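Local coordinates for enoyl-CoA hydratase (Mycobacterium smegmatis, PDB 3PE8), which catalyses the reversible hydration of trans-2-enoyl-CoA thioesters to 3-hydroxyacyl-CoA, as a member of the crotonase family, at the interface of chains A and B. Sequence-based numbering; all coordinates share one arbitrary frame. Chains: chain A/B, Enoyl-CoA hydratase.

Contact 1: the interface of chains A and B. Residues chain A 94, 116, 190, 193-194, 197; chain B 154-155, 158-161.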
loop_
_atom_site.group_PDB
_atom_site.type_symbol
_atom_site.label_atom_id
_atom_site.label_comp_id
_atom_site.label_asym_id
_atom_site.label_seq_id
_atom_site.Cartn_x
_atom_site.Cartn_y
_atom_site.Cartn_z
ATOM N N PRO A 94 -17.364 -20.436 -4.873
ATOM C CA PRO A 94 -16.776 -20.707 -3.594
ATOM C C PRO A 94 -16.158 -22.092 -3.455
ATOM O O PRO A 94 -16.709 -23.062 -3.951
ATOM C CB PRO A 94 -17.956 -20.616 -2.630
ATOM C CG PRO A 94 -19.007 -19.911 -3.325
ATOM C CD PRO A 94 -18.782 -20.069 -4.771
ATOM N N ILE A 116 -13.498 -21.015 2.699
ATOM C CA ILE A 116 -14.178 -21.363 3.961
ATOM C C ILE A 116 -13.653 -22.745 4.368
ATOM O O ILE A 116 -13.617 -23.642 3.541
ATOM C CB ILE A 116 -15.711 -21.517 3.743
ATOM C CG1 ILE A 116 -16.341 -20.211 3.247
ATOM C CG2 ILE A 116 -16.356 -22.081 5.034
ATOM C CD1 ILE A 116 -17.817 -20.413 2.657
ATOM N N VAL A 190 -23.275 -26.271 4.335
ATOM C CA VAL A 190 -22.808 -24.944 3.974
ATOM C C VAL A 190 -22.930 -24.729 2.482
ATOM O O VAL A 190 -23.459 -23.730 2.038
ATOM C CB VAL A 190 -21.375 -24.684 4.490
ATOM C CG1 VAL A 190 -20.838 -23.375 3.965
ATOM C CG2 VAL A 190 -21.376 -24.745 6.029
ATOM N N SER A 193 -26.591 -24.073 1.501
ATOM C CA SER A 193 -26.972 -22.692 1.800
ATOM C C SER A 193 -26.516 -21.714 0.729
ATOM O O SER A 193 -27.278 -20.858 0.309
ATOM C CB SER A 193 -26.462 -22.243 3.167
ATOM O OG SER A 193 -26.985 -23.060 4.172
ATOM N N ILE A 194 -25.315 -21.917 0.218
ATOM C CA ILE A 194 -24.800 -21.077 -0.841
ATOM C C ILE A 194 -25.586 -21.276 -2.137
ATOM O O ILE A 194 -25.956 -20.322 -2.795
ATOM C CB ILE A 194 -23.296 -21.336 -1.076
ATOM C CG1 ILE A 194 -22.486 -21.063 0.196
ATOM C CG2 ILE A 194 -22.780 -20.448 -2.248
ATOM C CD1 ILE A 194 -20.967 -21.274 0.022
ATOM N N ASN A 197 -28.778 -19.335 -2.700
ATOM C CA ASN A 197 -28.691 -17.906 -2.941
ATOM C C ASN A 197 -28.624 -17.579 -4.444
ATOM O O ASN A 197 -28.664 -18.462 -5.277
ATOM C CB ASN A 197 -27.485 -17.349 -2.181
ATOM C CG ASN A 197 -27.756 -17.259 -0.716
ATOM O OD1 ASN A 197 -26.892 -17.569 0.109
ATOM N ND2 ASN A 197 -28.977 -16.898 -0.361
ATOM N N ARG B 154 -16.537 -14.704 4.564
ATOM C CA ARG B 154 -16.953 -15.339 3.334
ATOM C C ARG B 154 -18.110 -16.289 3.581
ATOM O O ARG B 154 -19.094 -16.270 2.829
ATOM C CB ARG B 154 -15.775 -16.013 2.628
ATOM C CG ARG B 154 -14.755 -14.969 2.137
ATOM C CD ARG B 154 -13.597 -15.549 1.373
ATOM N NE ARG B 154 -12.543 -14.546 1.143
ATOM C CZ ARG B 154 -11.395 -14.787 0.548
ATOM N NH1 ARG B 154 -11.135 -15.961 0.016
ATOM N NH2 ARG B 154 -10.488 -13.814 0.466
ATOM N N ARG B 155 -18.057 -17.064 4.662
ATOM C CA ARG B 155 -19.152 -17.958 4.991
ATOM C C ARG B 155 -20.438 -17.139 5.212
ATOM O O ARG B 155 -21.498 -17.507 4.691
ATOM C CB ARG B 155 -18.806 -18.835 6.208
ATOM C CG ARG B 155 -19.887 -19.834 6.564
ATOM C CD ARG B 155 -19.430 -20.749 7.682
ATOM N NE ARG B 155 -20.581 -21.480 8.190
ATOM C CZ ARG B 155 -20.546 -22.668 8.765
ATOM N NH1 ARG B 155 -19.429 -23.358 8.910
ATOM N NH2 ARG B 155 -21.690 -23.220 9.156
ATOM N N LEU B 158 -21.751 -15.551 1.771
ATOM C CA LEU B 158 -22.180 -16.473 0.731
ATOM C C LEU B 158 -23.382 -17.343 1.160
ATOM O O LEU B 158 -24.157 -17.764 0.305
ATOM C CB LEU B 158 -21.013 -17.339 0.281
ATOM C CG LEU B 158 -19.802 -16.522 -0.181
ATOM C CD1 LEU B 158 -18.652 -17.493 -0.492
ATOM C CD2 LEU B 158 -20.170 -15.508 -1.323
ATOM N N THR B 159 -23.524 -17.609 2.466
ATOM C CA THR B 159 -24.676 -18.368 2.983
ATOM C C THR B 159 -25.875 -17.502 3.312
ATOM O O THR B 159 -27.008 -17.950 3.134
ATOM C CB THR B 159 -24.345 -19.213 4.243
ATOM O OG1 THR B 159 -24.035 -18.332 5.330
ATOM C CG2 THR B 159 -23.202 -20.265 3.996
ATOM N N GLY B 160 -25.630 -16.292 3.807
ATOM C CA GLY B 160 -26.661 -15.439 4.373
ATOM C C GLY B 160 -27.133 -15.849 5.753
ATOM O O GLY B 160 -28.110 -15.285 6.262
ATOM N N ASP B 161 -26.473 -16.839 6.360
ATOM C CA ASP B 161 -26.897 -17.385 7.649
ATOM C C ASP B 161 -26.531 -16.423 8.794
ATOM O O ASP B 161 -25.550 -15.653 8.738
ATOM C CB ASP B 161 -26.173 -18.713 7.974
ATOM C CG ASP B 161 -26.527 -19.888 7.067
ATOM O OD1 ASP B 161 -27.606 -19.943 6.436
ATOM O OD2 ASP B 161 -25.663 -20.814 7.067
HETATM O O HOH W 1 -25.049 -23.149 6.202
HETATM O O HOH W 2 -29.159 -21.610 5.031
#
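One face of the B:Arg155 guanidinium is capped by a methyl group of A:Val190, whose CG2 stands over the middle of the plane, 3.5 Å from CZ of B:Arg155. The two side chains cross at about a right angle, so the methyl meets the flat cation rather than its N-H edges. This is a subunit contact of the crotonase (enoyl-CoA hydratase/isomerase) family, made mainly by helix 183-195 of chain A, with A:Ile116 at the start of strand 116-120 and the loop residues A:Pro94 and A:Asn197, against the second half of helix 150-159 of chain B. B:Arg155 reaches the valine with CG anti to its backbone N (chi1 -177°) and an extended chain from CG to NE. At its root, the A:Ile116 CD1 tip presses on the backbone, 3.6 Å from B:Arg155 CA.

B:Leu158 lies alongside A:Ile194, both pointing the same way, and the side chain crosses A:Pro94 obliquely, B:Leu158 CD1 touching A:Pro94 CG at 3.7 Å. The methyl CG2 of B:Thr159 points at CG1 of A:Val190 and CB of A:Ser193. Its hydroxyl takes the crowded position between backbone N and carbonyl carbon (chi1 66°), which turns OG1 back to its own helix. There B:Thr159 OG1 donates to B:Arg155 O at 2.7 Å, from above the carbonyl plane, and accepts from B:Asp161 N. The side chain is thus fixed with its methyl toward the partner.

A:Ser193 OG and the carboxylate of B:Asp161 do not touch directly; two waters span them, one to each carboxylate oxygen, closing a polar rim. Water 1 lies 2.6 Å from B:Asp161 OD2. A:Asn197 ends the patch where helix 150-159 runs out. As modelled, its amide oxygen OD1 clashes with B:Leu158 O at 2.7 Å and also faces B:Thr159 O at 3.1 Å. These groups can only accept, so the amide is probably reversed, with the nitrogen donating to the helix-end carbonyls.

Contact 2: the interface of chains A and B. Residues chain A 115, 146-147, 209-210, 213; chain B 150-151, 154.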
loop_
_atom_site.group_PDB
_atom_site.type_symbol
_atom_site.label_atom_id
_atom_site.label_comp_id
_atom_site.label_asym_id
_atom_site.label_seq_id
_atom_site.Cartn_x
_atom_site.Cartn_y
_atom_site.Cartn_z
ATOM N N ASP A 115 -11.815 -20.684 0.476
ATOM C CA ASP A 115 -12.594 -19.570 0.980
ATOM C C ASP A 115 -13.072 -19.794 2.398
ATOM O O ASP A 115 -13.038 -18.857 3.213
ATOM C CB ASP A 115 -13.785 -19.306 0.075
ATOM C CG ASP A 115 -13.362 -18.893 -1.327
ATOM O OD1 ASP A 115 -12.662 -17.854 -1.452
ATOM O OD2 ASP A 115 -13.685 -19.614 -2.303
ATOM N N GLN A 146 -2.497 -14.133 8.397
ATOM C CA GLN A 146 -3.799 -13.577 8.033
ATOM C C GLN A 146 -4.970 -14.344 8.665
ATOM O O GLN A 146 -5.976 -13.723 9.081
ATOM C CB GLN A 146 -3.942 -13.550 6.512
ATOM C CG GLN A 146 -5.201 -13.012 5.994
ATOM C CD GLN A 146 -5.350 -13.156 4.503
ATOM O OE1 GLN A 146 -5.026 -14.199 3.934
ATOM N NE2 GLN A 146 -5.830 -12.089 3.844
ATOM N N LYS A 147 -4.856 -15.668 8.708
ATOM C CA LYS A 147 -5.998 -16.537 9.084
ATOM C C LYS A 147 -5.923 -17.159 10.473
ATOM O O LYS A 147 -6.964 -17.589 10.995
ATOM C CB LYS A 147 -6.231 -17.558 7.962
ATOM C CG LYS A 147 -6.547 -16.867 6.643
ATOM C CD LYS A 147 -7.026 -17.814 5.528
ATOM C CE LYS A 147 -7.346 -17.085 4.272
ATOM N NZ LYS A 147 -8.032 -17.967 3.251
ATOM N N TYR A 209 -14.365 -9.957 -3.028
ATOM C CA TYR A 209 -13.547 -10.333 -1.879
ATOM C C TYR A 209 -12.140 -10.777 -2.347
ATOM O O TYR A 209 -11.152 -10.437 -1.735
ATOM C CB TYR A 209 -14.188 -11.499 -1.126
ATOM C CG TYR A 209 -15.231 -11.146 -0.057
ATOM C CD1 TYR A 209 -14.954 -10.231 0.924
ATOM C CD2 TYR A 209 -16.441 -11.845 0.049
ATOM C CE1 TYR A 209 -15.864 -9.936 1.927
ATOM C CE2 TYR A 209 -17.351 -11.559 1.052
ATOM C CZ TYR A 209 -17.071 -10.600 1.993
ATOM O OH TYR A 209 -17.947 -10.304 3.054
ATOM N N HIS A 210 -12.071 -11.554 -3.431
ATOM C CA HIS A 210 -10.805 -11.995 -3.935
ATOM C C HIS A 210 -9.933 -10.838 -4.440
ATOM O O HIS A 210 -8.715 -10.821 -4.227
ATOM C CB HIS A 210 -10.999 -13.005 -5.077
ATOM C CG HIS A 210 -11.500 -14.346 -4.646
ATOM N ND1 HIS A 210 -11.923 -15.294 -5.547
ATOM C CD2 HIS A 210 -11.637 -14.903 -3.417
ATOM C CE1 HIS A 210 -12.285 -16.388 -4.891
ATOM N NE2 HIS A 210 -12.112 -16.179 -3.596
ATOM N N ASP A 213 -8.621 -8.972 -1.445
ATOM C CA ASP A 213 -7.554 -9.769 -0.850
ATOM C C ASP A 213 -6.269 -9.686 -1.672
ATOM O O ASP A 213 -5.199 -9.527 -1.113
ATOM C CB ASP A 213 -8.007 -11.207 -0.654
ATOM C CG ASP A 213 -7.013 -12.027 0.120
ATOM O OD1 ASP A 213 -6.721 -11.658 1.282
ATOM O OD2 ASP A 213 -6.532 -12.993 -0.454
ATOM N N VAL B 150 -11.409 -13.687 7.691
ATOM C CA VAL B 150 -11.619 -13.904 6.263
ATOM C C VAL B 150 -12.627 -15.033 5.982
ATOM O O VAL B 150 -13.644 -14.832 5.302
ATOM C CB VAL B 150 -10.313 -14.187 5.506
ATOM C CG1 VAL B 150 -10.608 -14.412 4.040
ATOM C CG2 VAL B 150 -9.332 -13.044 5.726
ATOM N N GLY B 151 -12.367 -16.207 6.518
ATOM C CA GLY B 151 -13.251 -17.333 6.250
ATOM C C GLY B 151 -14.664 -17.186 6.754
ATOM O O GLY B 151 -15.643 -17.555 6.086
ATOM N N ARG B 154 -16.537 -14.704 4.564
ATOM C CA ARG B 154 -16.953 -15.339 3.334
ATOM C C ARG B 154 -18.110 -16.289 3.581
ATOM O O ARG B 154 -19.094 -16.270 2.829
ATOM C CB ARG B 154 -15.775 -16.013 2.628
ATOM C CG ARG B 154 -14.755 -14.969 2.137
ATOM C CD ARG B 154 -13.597 -15.549 1.373
ATOM N NE ARG B 154 -12.543 -14.546 1.143
ATOM C CZ ARG B 154 -11.395 -14.787 0.548
ATOM N NH1 ARG B 154 -11.135 -15.961 0.016
ATOM N NH2 ARG B 154 -10.488 -13.814 0.466
HETATM O O HOH W 3 -8.764 -13.870 9.119
HETATM O O HOH W 4 -8.619 -14.148 -1.774
#
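Helix 150-159 of chain B starts here with B:Val150, whose helical backbone turns its N-H toward a water that also meets A:Gln146 O in the last turn of helix 140-148, while B:Gly151 lays its CA 3.4 Å from A:Asp115 O. In this crotonase-family subunit interface a polar tie of this patch is a buttressed salt bridge. B:Arg154, with CG anti to its carbonyl carbon (chi1 -66°) and the chain extended from CG to NE, passes across A:Asp115 at about a right angle and reaches among the side chains of helix 199-234.

B:Arg154 NH1 donates to A:Asp115 OD1 at 2.8 Å, a bent bond (130° at H) that uses the anti lone pair and lies off the guanidinium plane. The syn lone pair of that oxygen is taken by A:His210, whose NE2 donates to A:Asp115 OD1 at 2.8 Å, nearly straight (173° at H) and in the ring plane. Two donors therefore grip one carboxylate oxygen, and the histidine, a second-shell group, holds the acid for the arginine. The A:His210 ring presents its edge to B:Arg154, CD2 lying 3.6 Å from NH1.

The rest of the arginine is bracketed. A:Tyr209 slides past it in the opposite direction, one ring face toward CG near the rim, and the CG1 methyl of B:Val150, one turn earlier, covers part of a guanidinium face. A:Asp213 stands at the guanidinium edge with its carboxylate turned steeply to that plane. Water 4 joins B:Arg154 NH2, at 2.9 Å, to A:Asp213 OD2. The other oxygen, A:Asp213 OD1, accepts from A:Gln146 NE2 at 2.7 Å through its syn lone pair, which tethers helix 140-148 to helix 199-234. A:Lys147 NZ, 4.9 Å from B:Arg154 NH1, is a like charge, and the two acids beside the arginine probably offset the repulsion between them.

Contact 1 and contact 2 lie about 13 Å apart, between the centres of their C-alpha atoms, and belong to one subunit interface. Helix 150-159 of chain B runs through both, its start serving contact 2 and its end contact 1. B:Arg154 is common to them, though its side chain works almost wholly in contact 2. On chain A, the neighbours A:Asp115 and A:Ile116 divide between the two. A salt-bridged end and a more apolar end with a watery rim probably help fix the helix's seating. With six copies in the deposited assembly and no exact two-fold here, this is probably the intratrimer interface of a crotonase-type hexamer.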